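Local coordinates for monoacylglycerol lipase (Palaeococcus ferrophilus, PDB 6QE2), which probably hydrolyses monoacylglycerols to glycerol and free fatty acids, as an archaeal lipase of the alpha/beta-hydrolase fold, at residues K147-N152 with Y232-D238; M226-G230 with W241-F245. All coordinates share one frame; numbering follows the deposited sequence.

Contact 1. Residues K147-N152 with Y232-D238; sequences KLLSRN and YHEIFED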
# COMPACT_ATOMS: atom_id res chain seq x y z
N LYS A 147 0.13 -6.36 -17.42
CA LYS A 147 1.26 -5.84 -18.18
C LYS A 147 1.64 -4.43 -17.76
O LYS A 147 2.74 -3.96 -18.09
CB LYS A 147 0.95 -5.89 -19.67
CG LYS A 147 0.97 -7.30 -20.25
CD LYS A 147 0.51 -7.31 -21.70
CE LYS A 147 -0.94 -6.87 -21.80
NZ LYS A 147 -1.88 -7.96 -21.41
N LEU A 148 0.74 -3.72 -17.08
CA LEU A 148 1.01 -2.37 -16.60
C LEU A 148 1.67 -2.36 -15.23
O LEU A 148 1.95 -1.28 -14.71
CB LEU A 148 -0.31 -1.59 -16.54
CG LEU A 148 -0.94 -1.20 -17.87
CD1 LEU A 148 -2.23 -0.42 -17.64
CD2 LEU A 148 0.03 -0.43 -18.75
N LEU A 149 1.93 -3.53 -14.65
CA LEU A 149 2.50 -3.59 -13.31
C LEU A 149 3.99 -3.29 -13.29
O LEU A 149 4.48 -2.59 -12.39
CB LEU A 149 2.25 -4.97 -12.70
CG LEU A 149 0.82 -5.29 -12.30
CD1 LEU A 149 0.73 -6.75 -11.93
CD2 LEU A 149 0.38 -4.41 -11.15
N SER A 150 4.74 -3.80 -14.27
CA SER A 150 6.19 -3.75 -14.20
C SER A 150 6.79 -3.83 -15.59
O SER A 150 6.27 -4.53 -16.46
CB SER A 150 6.73 -4.90 -13.34
OG SER A 150 8.15 -4.94 -13.38
N ARG A 151 7.90 -3.11 -15.79
CA ARG A 151 8.70 -3.26 -16.99
C ARG A 151 9.45 -4.58 -17.05
O ARG A 151 10.04 -4.90 -18.09
CB ARG A 151 9.67 -2.09 -17.11
CG ARG A 151 8.98 -0.75 -17.29
CD ARG A 151 9.94 0.33 -17.74
NE ARG A 151 10.95 0.63 -16.73
CZ ARG A 151 11.89 1.55 -16.88
NH1 ARG A 151 11.95 2.27 -18.00
NH2 ARG A 151 12.77 1.77 -15.91
N ASN A 152 9.45 -5.35 -15.95
CA ASN A 152 10.10 -6.66 -15.92
C ASN A 152 9.10 -7.72 -16.36
O ASN A 152 8.15 -8.00 -15.61
CB ASN A 152 10.61 -6.95 -14.51
CG ASN A 152 11.34 -8.28 -14.39
OD1 ASN A 152 11.23 -9.16 -15.24
ND2 ASN A 152 12.11 -8.42 -13.32
N TYR A 232 7.05 1.57 -13.97
CA TYR A 232 5.61 1.34 -13.96
C TYR A 232 5.11 1.36 -12.51
O TYR A 232 5.73 1.97 -11.63
CB TYR A 232 5.28 0.02 -14.65
CG TYR A 232 5.43 0.03 -16.16
CD1 TYR A 232 5.86 1.16 -16.83
CD2 TYR A 232 5.14 -1.11 -16.91
CE1 TYR A 232 6.00 1.16 -18.21
CE2 TYR A 232 5.28 -1.12 -18.28
CZ TYR A 232 5.70 0.02 -18.93
OH TYR A 232 5.84 0.01 -20.31
N HIS A 233 3.97 0.70 -12.26
CA HIS A 233 3.32 0.74 -10.95
C HIS A 233 4.15 0.04 -9.88
O HIS A 233 4.26 0.54 -8.75
CB HIS A 233 1.94 0.08 -11.07
CG HIS A 233 1.14 0.09 -9.81
ND1 HIS A 233 0.75 1.25 -9.18
CD2 HIS A 233 0.64 -0.93 -9.07
CE1 HIS A 233 0.04 0.95 -8.10
NE2 HIS A 233 -0.04 -0.37 -8.01
N GLU A 234 4.75 -1.10 -10.21
CA GLU A 234 5.60 -1.83 -9.27
C GLU A 234 7.05 -1.51 -9.61
O GLU A 234 7.56 -1.93 -10.65
CB GLU A 234 5.33 -3.33 -9.34
CG GLU A 234 3.98 -3.69 -8.78
CD GLU A 234 3.73 -5.18 -8.76
OE1 GLU A 234 4.63 -5.95 -9.14
OE2 GLU A 234 2.62 -5.59 -8.36
N ILE A 235 7.71 -0.76 -8.73
CA ILE A 235 9.13 -0.46 -8.90
C ILE A 235 10.01 -1.56 -8.33
O ILE A 235 11.20 -1.62 -8.67
CB ILE A 235 9.46 0.90 -8.27
CG1 ILE A 235 8.40 1.94 -8.65
CG2 ILE A 235 10.82 1.42 -8.73
CD1 ILE A 235 8.45 3.21 -7.84
N PHE A 236 9.44 -2.47 -7.52
CA PHE A 236 10.22 -3.44 -6.74
C PHE A 236 11.13 -4.29 -7.61
O PHE A 236 12.25 -4.62 -7.21
CB PHE A 236 9.28 -4.37 -5.96
CG PHE A 236 8.40 -3.66 -4.98
CD1 PHE A 236 7.17 -3.16 -5.37
CD2 PHE A 236 8.79 -3.51 -3.66
CE1 PHE A 236 6.35 -2.51 -4.47
CE2 PHE A 236 7.97 -2.86 -2.75
CZ PHE A 236 6.75 -2.36 -3.16
N GLU A 237 10.60 -4.74 -8.74
CA GLU A 237 11.33 -5.59 -9.66
C GLU A 237 11.74 -4.92 -10.97
O GLU A 237 12.12 -5.59 -11.92
CB GLU A 237 10.54 -6.87 -9.93
CG GLU A 237 9.95 -7.49 -8.67
CD GLU A 237 9.27 -8.82 -8.93
OE1 GLU A 237 9.99 -9.82 -9.16
OE2 GLU A 237 8.03 -8.87 -8.88
N ASP A 238 11.65 -3.60 -11.02
CA ASP A 238 12.01 -2.87 -12.23
C ASP A 238 13.48 -3.14 -12.51
O ASP A 238 14.31 -3.08 -11.61
CB ASP A 238 11.79 -1.38 -12.04
CG ASP A 238 11.89 -0.60 -13.33
OD1 ASP A 238 12.95 0.00 -13.59
OD2 ASP A 238 10.90 -0.59 -14.09
O HOH W 1 8.45 -4.34 -10.85
O HOH W 2 8.35 -1.15 -13.47

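Contact 2. Residues M226-G230 with W241-F245; sequences MEFKG and WGEEF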
# COMPACT_ATOMS: atom_id res chain seq x y z
N MET A 226 10.10 10.72 -4.03
CA MET A 226 11.12 10.21 -4.94
C MET A 226 10.47 9.63 -6.18
O MET A 226 9.61 8.75 -6.08
CB MET A 226 11.98 9.14 -4.26
CG MET A 226 12.70 9.64 -3.03
SD MET A 226 13.76 8.34 -2.38
CE MET A 226 14.94 8.20 -3.71
N GLU A 227 10.91 10.10 -7.35
CA GLU A 227 10.39 9.61 -8.61
C GLU A 227 11.42 8.71 -9.29
O GLU A 227 12.63 8.94 -9.19
CB GLU A 227 10.04 10.78 -9.54
CG GLU A 227 9.12 11.79 -8.88
CD GLU A 227 8.30 12.57 -9.87
OE1 GLU A 227 8.35 12.23 -11.07
OE2 GLU A 227 7.62 13.53 -9.46
N PHE A 228 10.93 7.70 -9.98
CA PHE A 228 11.78 6.73 -10.68
C PHE A 228 11.39 6.78 -12.15
O PHE A 228 10.38 6.20 -12.56
CB PHE A 228 11.63 5.35 -10.06
CG PHE A 228 12.08 5.30 -8.63
CD1 PHE A 228 11.24 5.70 -7.60
CD2 PHE A 228 13.37 4.89 -8.32
CE1 PHE A 228 11.66 5.68 -6.29
CE2 PHE A 228 13.80 4.86 -7.00
CZ PHE A 228 12.94 5.25 -5.99
N LYS A 229 12.21 7.47 -12.94
CA LYS A 229 11.86 7.81 -14.31
C LYS A 229 11.66 6.55 -15.15
O LYS A 229 12.56 5.72 -15.26
CB LYS A 229 12.94 8.69 -14.91
CG LYS A 229 12.66 9.12 -16.34
CD LYS A 229 13.77 10.01 -16.87
CE LYS A 229 13.50 10.44 -18.30
NZ LYS A 229 12.21 11.18 -18.40
N GLY A 230 10.47 6.42 -15.74
CA GLY A 230 10.15 5.32 -16.61
C GLY A 230 9.54 4.11 -15.94
O GLY A 230 8.96 3.27 -16.64
N TRP A 241 15.39 0.18 -11.80
CA TRP A 241 15.24 0.87 -10.53
C TRP A 241 15.01 -0.01 -9.30
O TRP A 241 15.00 0.51 -8.18
CB TRP A 241 14.06 1.84 -10.64
CG TRP A 241 14.27 2.94 -11.61
CD1 TRP A 241 13.55 3.19 -12.73
CD2 TRP A 241 15.23 3.98 -11.50
NE1 TRP A 241 14.01 4.35 -13.33
CE2 TRP A 241 15.03 4.86 -12.58
CE3 TRP A 241 16.23 4.28 -10.56
CZ2 TRP A 241 15.81 5.97 -12.78
CZ3 TRP A 241 16.99 5.40 -10.74
CH2 TRP A 241 16.79 6.23 -11.86
N GLY A 242 14.81 -1.32 -9.48
CA GLY A 242 14.35 -2.17 -8.38
C GLY A 242 15.30 -2.14 -7.20
O GLY A 242 14.88 -1.97 -6.06
N GLU A 243 16.61 -2.15 -7.48
CA GLU A 243 17.58 -2.18 -6.39
C GLU A 243 17.67 -0.83 -5.69
O GLU A 243 17.71 -0.75 -4.46
CB GLU A 243 18.95 -2.60 -6.92
CG GLU A 243 19.87 -2.86 -5.76
CD GLU A 243 21.33 -2.92 -6.17
OE1 GLU A 243 21.60 -3.36 -7.30
OE2 GLU A 243 22.18 -2.47 -5.38
N GLU A 244 17.66 0.24 -6.47
CA GLU A 244 17.68 1.59 -5.93
C GLU A 244 16.45 1.88 -5.10
O GLU A 244 16.52 2.56 -4.07
CB GLU A 244 17.83 2.62 -7.06
CG GLU A 244 18.17 4.02 -6.58
CD GLU A 244 18.84 4.86 -7.65
OE1 GLU A 244 19.36 4.27 -8.63
OE2 GLU A 244 18.86 6.10 -7.53
N PHE A 245 15.31 1.37 -5.56
CA PHE A 245 14.05 1.57 -4.87
C PHE A 245 14.12 0.94 -3.48
O PHE A 245 13.71 1.55 -2.50
CB PHE A 245 12.93 0.93 -5.70
CG PHE A 245 11.60 0.86 -5.02
CD1 PHE A 245 10.81 1.99 -4.91
CD2 PHE A 245 11.12 -0.34 -4.53
CE1 PHE A 245 9.57 1.92 -4.30
CE2 PHE A 245 9.89 -0.42 -3.92
CZ PHE A 245 9.11 0.72 -3.81

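Contact 1. Residues K147-N152 with Y232-D238
Arg151 holds Asp238 side-on: Arg151 NE donates to Asp238 OD2 over 2.9 Å and NH2 to OD1, both along syn lone pairs, with guanidinium and carboxylate only 17° from coplanar. This two-point salt bridge fixes the rotation of both groups, and Glu240 gives NH2 a second acidic partner. The same arginine makes a CH-pi contact, its CG over the centre of the Tyr232 ring, 3.5 Å from the centroid. One backbone-to-backbone bond crosses, Glu234 N to Leu149 O (2.7 Å). A side-chain donor adds to it: Asn152, its CG anti to the backbone N (chi1 -178°), sends ND2 to Glu237 O at 3.2 Å, within the carbonyl plane; OD1 caps the N of Asp154. Two waters bridge the segments. One links Ser150 OG with Glu234 O and Glu237 N; the other accepts from Arg151 N and Tyr232 N and donates to Glu234 O and Asp238 OD2. The same loop carries His233, hydrogen-bonded to Ser87 and Asp203 in what is probably the catalytic triad. That loop, between strand 223-228 and helix 242-256, packs against the approach to helix 153-161, whose Arg158 pairs with Glu237.

Contact 2. Residues M226-G230 with W241-F245
Phe228, at the end of strand 223-228, meets Trp241 and Phe245 at once. Its CB lies over the five-membered ring of Trp241, 3.9 Å from the centroid and only 10° off the ring normal, a CH-pi contact. Further out, the ring turns its edge to the same indole face: Phe228 CD2 comes within 3.7 Å of Trp241 CE3, and the planes stand 76° apart in an offset edge-to-face pair. With CG anti to its carbonyl carbon, the phenyl group extends past the indole toward the helix. There the roles reverse, for Phe245 brings its own edge to the face of Phe228, and Phe245 CD1 lies 4.0 Å from Phe228 CE1. Phe228 CE2 also reaches the helix backbone, 3.9 Å from Phe245 CA.

One residue on, Lys229 contributes chiefly its carbonyl. Trp241 NE1 donates to Lys229 O over 2.8 Å; the oxygen lies close to the indole plane, but the donor stands 38° out of the carbonyl plane. Were Trp241 replaced by an alanine, Lys229 O would probably lose this donor, and the CB and ring edge of Phe228 would lose the indole face they lie against, opening a gap beside the strand end.

Phe228 and Phe245 both touch Leu198 of strand 195-200. The whole is an aromatic cluster packing the start of the C-terminal helix 242-256 against the edge strand 223-228 of the central sheet, a strand-to-helix connection characteristic of the alpha/beta-hydrolase fold.

From the N terminus, the chain first passes through 147-152, just before helix 153-161, then runs on through strand 195-200 to strand 223-228 and segment 226-230. It next enters 232-238, where contact 1 closes a long loop of 79 residues, and reaches 241-245, where contact 2 closes one of only ten. The segments alternate, so the two closures cross. Contact 1 joins the loop of the probable catalytic histidine to the approach of helix 153-161; contact 2 joins the sheet edge to the last helix. Their centres lie about 10 Å apart and they touch directly: Arg151 packs on Gly230 and Trp241, while Ile235 and Phe236 meet Phe245.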